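PDB 2WZ8: cellulosome protein dockerin type I from Clostridium thermocellum, which probably binds carbohydrate through a family 35 carbohydrate-binding module belonging to a cellulosomal protein. Local coordinates for residues G39-G44 with S136-I141; V54-A59 with V118-G123; F68-V73 with V84-S89. One frame throughout, in Å; residues are numbered along the deposited sequence.

Contact 1: residues G39-G44 with S136-I141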
# COMPACT_ATOMS: atom_id res chain seq x y z
N GLY A 39 -1.17 -3.73 8.57
CA GLY A 39 -2.58 -3.47 8.84
C GLY A 39 -2.76 -2.15 9.56
O GLY A 39 -1.81 -1.49 9.96
N TRP A 40 -4.02 -1.87 9.80
CA TRP A 40 -4.51 -0.69 10.54
C TRP A 40 -3.99 0.60 9.93
O TRP A 40 -3.62 1.55 10.62
CB TRP A 40 -4.23 -0.83 12.03
CG TRP A 40 -4.97 -2.01 12.53
CD1 TRP A 40 -4.48 -3.28 12.70
CD2 TRP A 40 -6.38 -2.10 12.78
NE1 TRP A 40 -5.49 -4.14 13.07
CE2 TRP A 40 -6.66 -3.44 13.13
CE3 TRP A 40 -7.42 -1.19 12.73
CZ2 TRP A 40 -7.94 -3.89 13.42
CZ3 TRP A 40 -8.70 -1.62 13.04
CH2 TRP A 40 -8.94 -2.97 13.39
N ILE A 41 -3.99 0.60 8.61
CA ILE A 41 -3.70 1.81 7.82
C ILE A 41 -5.01 2.55 7.62
O ILE A 41 -5.88 2.12 6.90
CB ILE A 41 -3.08 1.48 6.44
CG1 ILE A 41 -1.85 0.61 6.56
CG2 ILE A 41 -2.77 2.76 5.68
CD1 ILE A 41 -1.48 -0.07 5.23
N GLY A 42 -5.15 3.69 8.26
CA GLY A 42 -6.35 4.51 8.14
C GLY A 42 -6.83 5.09 9.45
O GLY A 42 -6.10 5.13 10.44
N ASN A 43 -8.08 5.56 9.44
CA ASN A 43 -8.68 6.24 10.60
C ASN A 43 -7.83 7.43 11.04
O ASN A 43 -7.64 7.71 12.23
CB ASN A 43 -8.81 5.27 11.77
CG ASN A 43 -9.58 5.86 12.92
OD1 ASN A 43 -10.59 6.54 12.72
ND2 ASN A 43 -9.07 5.65 14.12
N GLY A 44 -7.33 8.15 10.06
CA GLY A 44 -6.48 9.32 10.32
C GLY A 44 -5.14 9.22 9.65
O GLY A 44 -4.54 8.16 9.54
N SER A 136 -12.39 5.19 8.53
CA SER A 136 -12.17 4.66 7.17
C SER A 136 -10.76 4.10 7.06
O SER A 136 -9.78 4.77 7.41
CB SER A 136 -12.37 5.76 6.14
OG SER A 136 -12.60 5.27 4.83
N TYR A 137 -10.66 2.88 6.55
CA TYR A 137 -9.37 2.18 6.45
C TYR A 137 -9.02 1.82 5.02
O TYR A 137 -9.87 1.45 4.20
CB TYR A 137 -9.34 0.90 7.29
CG TYR A 137 -9.42 1.17 8.78
CD1 TYR A 137 -8.27 1.41 9.53
CD2 TYR A 137 -10.65 1.24 9.42
CE1 TYR A 137 -8.35 1.68 10.87
CE2 TYR A 137 -10.73 1.51 10.77
CZ TYR A 137 -9.58 1.74 11.48
OH TYR A 137 -9.67 1.98 12.82
N ALA A 138 -7.73 1.91 4.75
CA ALA A 138 -7.12 1.30 3.56
C ALA A 138 -7.15 -0.22 3.66
O ALA A 138 -7.29 -0.77 4.74
CB ALA A 138 -5.66 1.77 3.39
N PRO A 139 -7.04 -0.91 2.52
CA PRO A 139 -6.81 -2.35 2.64
C PRO A 139 -5.52 -2.63 3.41
O PRO A 139 -4.63 -1.77 3.52
CB PRO A 139 -6.63 -2.79 1.19
CG PRO A 139 -6.13 -1.60 0.50
CD PRO A 139 -6.79 -0.43 1.15
N ASN A 140 -5.42 -3.86 3.88
CA ASN A 140 -4.15 -4.38 4.40
C ASN A 140 -3.20 -4.57 3.21
O ASN A 140 -3.59 -5.11 2.18
CB ASN A 140 -4.35 -5.69 5.14
CG ASN A 140 -5.15 -5.54 6.40
OD1 ASN A 140 -5.37 -4.42 6.87
ND2 ASN A 140 -5.56 -6.65 6.97
N ILE A 141 -1.96 -4.12 3.36
CA ILE A 141 -0.99 -4.14 2.27
C ILE A 141 0.07 -5.19 2.55
O ILE A 141 0.69 -5.20 3.61
CB ILE A 141 -0.36 -2.78 2.00
CG1 ILE A 141 -1.44 -1.70 1.82
CG2 ILE A 141 0.64 -2.83 0.82
CD1 ILE A 141 -2.23 -1.79 0.62
O HOH W 1 -6.09 -3.88 9.43
O HOH W 2 -5.46 -1.46 6.89
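Asn140 OD1 sits 3.5 Å from Gly39 CA and accepts from two waters that link the two segments. Water 1 donates to OD1 at 2.7 Å and takes the N-H of Trp40; water 2 receives the N-H of Ile41 and divides its own protons between Asn140 OD1 and Ala138 O. Beyond this watery end the backbones pair directly. Gly42 and Tyr137 form a single bridge, flanked by Ala138 N to Ile41 O and by Asn43 N to Ser136 O, both 2.8 Å. Gly42 CA lies 3.5 Å from Ser136 O.

On one side, Trp40 directs the edge of its six-membered ring toward the face of Tyr137 in an offset T-shaped stack, planes at 90° and CE3 3.5 Å from Tyr137 CE1. Asn43 lies alongside the tyrosine, with CB 3.6 Å from Tyr137 OH, while its OD1 accepts from Gly135 N. On the buried side Ile41 CG1 lies anti to the carbonyl carbon (chi1 -54°) and chi2 (163°) carries CD1 to 3.8 Å from Ile141 CG1; CG2 meets Ala138 CB. Asn140 also touches Trp108. Such a cluster of loops at one end of a β-sandwich is consistent with the loop-end ligand site known from family 35 modules.

Contact 2: residues V54-A59 with V118-G123; sequences VYVPQA and VYLNAG
Val56 and Leu120 meet through matching first torsions: Val56 CG1 and Leu120 CG (chi1 -66° and -59°) each lie anti to their own carbonyl carbon. An anti chi2 (175°) then carries Leu120 CD1 to 3.8 Å from Val56 CG1, the two side chains crossing at about a right angle. The other valine methyl, CG2, takes the crowded position between N and carbonyl carbon and presses against Asn121 O at 3.3 Å.

Val56 and Gly123 form an antiparallel hydrogen-bonded pair, with Gly123 N to Val56 O at 2.8 Å and Val56 N to Gly123 O at 3.1 Å. This is an end of the β-sandwich where the chain changes sheets twice: strand 49-56 of the five-stranded sheet passes into strand 60-69 of the other, and strand 112-120 returns to strand 123-130. Leu120 is buried here and also packs on Tyr62.

Gly123 O takes a CA-H...O contact from Tyr55 CA at 3.3 Å, while one side of the tyrosine ring, CD1 and CE1, lies obliquely against the glycine, CE1 3.6 Å from Gly123 CA. Farther along the two turns, Ala59 CA approaches Leu120 O at 3.3 Å, Ala122 CB rests on Pro57 O, and Ala59 CB lies 3.8 Å from Tyr119 OH.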
# COMPACT_ATOMS: atom_id res chain seq x y z
N VAL A 54 12.12 3.46 -2.89
CA VAL A 54 11.65 2.79 -4.11
C VAL A 54 12.47 3.35 -5.26
O VAL A 54 12.35 4.50 -5.66
CB VAL A 54 10.14 3.01 -4.29
CG1 VAL A 54 9.65 2.43 -5.65
CG2 VAL A 54 9.39 2.43 -3.08
N TYR A 55 13.34 2.52 -5.78
CA TYR A 55 14.36 2.93 -6.73
C TYR A 55 14.02 2.56 -8.15
O TYR A 55 13.76 1.39 -8.46
CB TYR A 55 15.72 2.29 -6.39
CG TYR A 55 16.83 2.80 -7.27
CD1 TYR A 55 17.63 3.87 -6.89
CD2 TYR A 55 17.04 2.24 -8.50
CE1 TYR A 55 18.62 4.35 -7.73
CE2 TYR A 55 18.02 2.71 -9.34
CZ TYR A 55 18.81 3.76 -8.95
OH TYR A 55 19.83 4.20 -9.80
N VAL A 56 14.08 3.58 -9.02
CA VAL A 56 14.03 3.37 -10.47
C VAL A 56 15.13 4.17 -11.17
O VAL A 56 15.54 5.21 -10.69
CB VAL A 56 12.65 3.72 -11.06
CG1 VAL A 56 11.57 2.76 -10.56
CG2 VAL A 56 12.29 5.18 -10.83
N PRO A 57 15.60 3.69 -12.33
CA PRO A 57 16.70 4.36 -12.99
C PRO A 57 16.31 5.58 -13.82
O PRO A 57 17.17 6.37 -14.24
CB PRO A 57 17.22 3.28 -13.95
CG PRO A 57 16.05 2.49 -14.25
CD PRO A 57 15.30 2.39 -12.96
N GLN A 58 15.03 5.68 -14.14
CA GLN A 58 14.52 6.68 -15.09
C GLN A 58 13.30 7.37 -14.56
O GLN A 58 12.42 6.71 -14.00
CB GLN A 58 14.13 6.01 -16.42
CG GLN A 58 15.25 5.43 -17.19
CD GLN A 58 16.04 6.46 -17.94
OE1 GLN A 58 15.58 7.58 -18.23
NE2 GLN A 58 17.24 6.08 -18.30
N ALA A 59 13.21 8.67 -14.77
CA ALA A 59 11.99 9.39 -14.50
C ALA A 59 10.91 8.92 -15.45
O ALA A 59 11.17 8.67 -16.63
CB ALA A 59 12.18 10.89 -14.64
N VAL A 118 1.99 5.37 -11.18
CA VAL A 118 2.70 6.34 -10.37
C VAL A 118 3.81 7.00 -11.18
O VAL A 118 4.50 6.33 -11.94
CB VAL A 118 3.27 5.70 -9.08
CG1 VAL A 118 2.12 5.28 -8.14
CG2 VAL A 118 4.23 4.54 -9.37
N TYR A 119 4.00 8.30 -10.98
CA TYR A 119 5.11 9.03 -11.58
C TYR A 119 6.26 9.09 -10.59
O TYR A 119 6.11 9.61 -9.47
CB TYR A 119 4.72 10.46 -12.02
CG TYR A 119 5.84 11.09 -12.82
CD1 TYR A 119 5.91 10.91 -14.19
CD2 TYR A 119 6.85 11.79 -12.20
CE1 TYR A 119 6.91 11.46 -14.93
CE2 TYR A 119 7.90 12.34 -12.94
CZ TYR A 119 7.92 12.13 -14.29
OH TYR A 119 8.92 12.70 -15.06
N LEU A 120 7.40 8.53 -11.01
CA LEU A 120 8.59 8.45 -10.20
C LEU A 120 9.74 9.22 -10.82
O LEU A 120 9.85 9.35 -12.03
CB LEU A 120 9.00 6.99 -10.02
CG LEU A 120 7.95 6.08 -9.36
CD1 LEU A 120 8.43 4.62 -9.35
CD2 LEU A 120 7.53 6.57 -7.98
N ASN A 121 10.58 9.73 -9.94
CA ASN A 121 11.86 10.35 -10.33
C ASN A 121 12.96 9.29 -10.48
O ASN A 121 12.89 8.24 -9.85
CB ASN A 121 12.32 11.37 -9.30
CG ASN A 121 11.32 12.47 -9.07
OD1 ASN A 121 10.75 13.00 -10.01
ND2 ASN A 121 11.07 12.79 -7.80
N ALA A 122 13.99 9.57 -11.28
CA ALA A 122 15.18 8.73 -11.24
C ALA A 122 15.76 8.74 -9.82
O ALA A 122 15.83 9.79 -9.20
CB ALA A 122 16.23 9.23 -12.25
N GLY A 123 16.18 7.57 -9.35
CA GLY A 123 16.72 7.42 -8.01
C GLY A 123 15.67 6.91 -7.04
O GLY A 123 14.74 6.17 -7.40

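Contact 3: residues F68-V73 with V84-S89; sequences FANAEV and VDRYCS
Glu72 and Arg86 form a salt bridge in which a single carboxylate oxygen does the work. Glu72 OE1 receives Arg86 NE at 2.8 Å, using its anti lone pair, the one away from OE2, and the donor's N-H points fairly straight at it. A weak bond from Arg86 NH2 reaches the same oxygen at 3.4 Å. OE1 thus lies at the edge of the guanidinium, near its plane, while the carboxylate itself is turned 84° to that plane, unlike a flat two-oxygen pairing. Both chains are stretched, Glu72 with CG anti to its backbone N (chi1 -171°) and Arg86 extended from CG to NE, and they cross at about a right angle. Glu72 OE2 accepts a weak bond from water 3, which also donates to Asp85 O.

Asn70, its CG anti to the backbone N (chi1 167°), lies against the aliphatic part of Arg86, the two side chains crossing obliquely. Its OD1 packs 3.4 Å from both Arg86 CG and CD and accepts from Glu72 N at 3.0 Å, an Asx turn that positions the backbone from which the glutamate extends. The opposite end of the amide, ND2, donates to Val84 O at 3.1 Å, on a lone pair in the carbonyl plane, and to Phe103 O. Val84 N in turn binds Glu72 O at 3.2 Å, and Val84 CG2 packs on Glu72 CG at 3.7 Å.

Arg86 also touches Trp108 and Tyr137, and its NH1 makes a weak bond to Ala138 O. The contact closes the two ends of a loop, of which residues 75-81 are not modelled, that runs from strand 60-69 of the four-stranded sheet to strand 86-92, which lies between strands 123-130 and 98-102 of the five-stranded one.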
# COMPACT_ATOMS: atom_id res chain seq x y z
N PHE A 68 -2.77 -6.94 -1.77
CA PHE A 68 -3.57 -6.44 -0.64
C PHE A 68 -4.68 -7.42 -0.26
O PHE A 68 -5.06 -8.29 -1.07
CB PHE A 68 -4.17 -5.06 -0.99
CG PHE A 68 -5.27 -5.12 -2.02
CD1 PHE A 68 -6.59 -5.23 -1.63
CD2 PHE A 68 -4.95 -5.18 -3.37
CE1 PHE A 68 -7.60 -5.36 -2.55
CE2 PHE A 68 -5.96 -5.34 -4.30
CZ PHE A 68 -7.28 -5.42 -3.89
N ALA A 69 -5.23 -7.22 0.94
CA ALA A 69 -6.44 -7.92 1.39
C ALA A 69 -7.47 -6.90 1.84
O ALA A 69 -7.12 -5.90 2.44
CB ALA A 69 -6.14 -8.94 2.46
N ASN A 70 -8.73 -7.19 1.56
CA ASN A 70 -9.84 -6.35 1.98
C ASN A 70 -11.11 -7.17 2.08
O ASN A 70 -11.67 -7.53 1.06
CB ASN A 70 -10.09 -5.19 0.99
CG ASN A 70 -11.43 -4.50 1.24
OD1 ASN A 70 -11.95 -4.53 2.37
ND2 ASN A 70 -12.01 -3.90 0.20
N ALA A 71 -11.58 -7.44 3.31
CA ALA A 71 -12.82 -8.22 3.52
C ALA A 71 -13.88 -7.43 4.26
O ALA A 71 -14.74 -8.02 4.92
CB ALA A 71 -12.53 -9.56 4.22
N GLU A 72 -13.82 -6.12 4.15
CA GLU A 72 -14.80 -5.25 4.81
C GLU A 72 -16.21 -5.48 4.28
O GLU A 72 -16.44 -5.60 3.08
CB GLU A 72 -14.42 -3.78 4.67
CG GLU A 72 -15.30 -2.88 5.54
CD GLU A 72 -14.86 -1.48 5.61
OE1 GLU A 72 -13.65 -1.20 5.64
OE2 GLU A 72 -15.77 -0.61 5.72
N VAL A 73 -17.17 -5.49 5.21
CA VAL A 73 -18.58 -5.52 4.83
C VAL A 73 -19.33 -4.38 5.53
O VAL A 73 -18.88 -3.87 6.56
CB VAL A 73 -19.26 -6.84 5.17
CG1 VAL A 73 -18.51 -8.01 4.54
CG2 VAL A 73 -19.35 -7.01 6.67
N VAL A 84 -17.71 -4.31 0.47
CA VAL A 84 -17.39 -2.96 0.06
C VAL A 84 -15.92 -2.77 -0.27
O VAL A 84 -15.06 -3.51 0.16
CB VAL A 84 -17.80 -1.93 1.09
CG1 VAL A 84 -19.34 -1.94 1.26
CG2 VAL A 84 -17.07 -2.15 2.40
N ASP A 85 -15.69 -1.73 -1.04
CA ASP A 85 -14.37 -1.30 -1.42
C ASP A 85 -13.78 -0.60 -0.21
O ASP A 85 -14.49 -0.04 0.63
CB ASP A 85 -14.42 -0.33 -2.60
CG ASP A 85 -14.72 -0.98 -3.95
OD1 ASP A 85 -14.91 -2.20 -4.07
OD2 ASP A 85 -14.73 -0.19 -4.94
N ARG A 86 -12.46 -0.62 -0.12
CA ARG A 86 -11.70 0.21 0.82
C ARG A 86 -10.90 1.23 0.03
O ARG A 86 -10.20 0.91 -0.93
CB ARG A 86 -10.76 -0.63 1.67
CG ARG A 86 -11.41 -1.20 2.90
CD ARG A 86 -10.46 -1.85 3.87
NE ARG A 86 -11.06 -2.03 5.19
CZ ARG A 86 -10.39 -2.28 6.31
NH1 ARG A 86 -9.07 -2.42 6.29
NH2 ARG A 86 -11.06 -2.45 7.45
N TYR A 87 -11.01 2.47 0.48
CA TYR A 87 -10.29 3.59 -0.14
C TYR A 87 -8.91 3.74 0.46
O TYR A 87 -8.72 3.60 1.64
CB TYR A 87 -11.09 4.87 0.06
CG TYR A 87 -10.52 6.12 -0.58
CD1 TYR A 87 -10.78 6.42 -1.91
CD2 TYR A 87 -9.72 6.99 0.13
CE1 TYR A 87 -10.30 7.55 -2.49
CE2 TYR A 87 -9.20 8.14 -0.47
CZ TYR A 87 -9.49 8.40 -1.78
OH TYR A 87 -9.01 9.55 -2.38
N CYS A 88 -7.97 4.08 -0.39
CA CYS A 88 -6.66 4.50 0.04
C CYS A 88 -6.15 5.71 -0.71
O CYS A 88 -6.32 5.79 -1.91
CB CYS A 88 -5.66 3.35 -0.08
SG CYS A 88 -4.11 3.54 0.80
N SER A 89 -5.49 6.60 0.02
CA SER A 89 -4.75 7.72 -0.56
C SER A 89 -3.32 7.27 -0.78
O SER A 89 -2.70 6.65 0.08
CB SER A 89 -4.72 8.93 0.43
OG SER A 89 -6.03 9.43 0.67
O HOH W 3 -14.57 1.10 3.31

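How the contacts relate
Contacts 1 and 3 adjoin at one end of the β-sandwich, their centres about 8 Å apart. Asn140 O probably accepts a hydrogen bond from Ala69 N (2.9 Å), joining neighbouring strands 140-147 and 60-69. Contact 2 lies on the opposite side of the chain's centre, about 26 Å and 27 Å from contacts 1 and 3 between centres. Along the sequence, contact 3 is nested inside the loop closed by contact 2, and that inside contact 1. The bound calcium is about 8 Å from the side chain of Ile141, whose neighbour Asp142 is one of its ligands. Contacts 1 and 3 share the loop end where family 35 modules usually bind sugar, consistent with a site there, though no sugar is present.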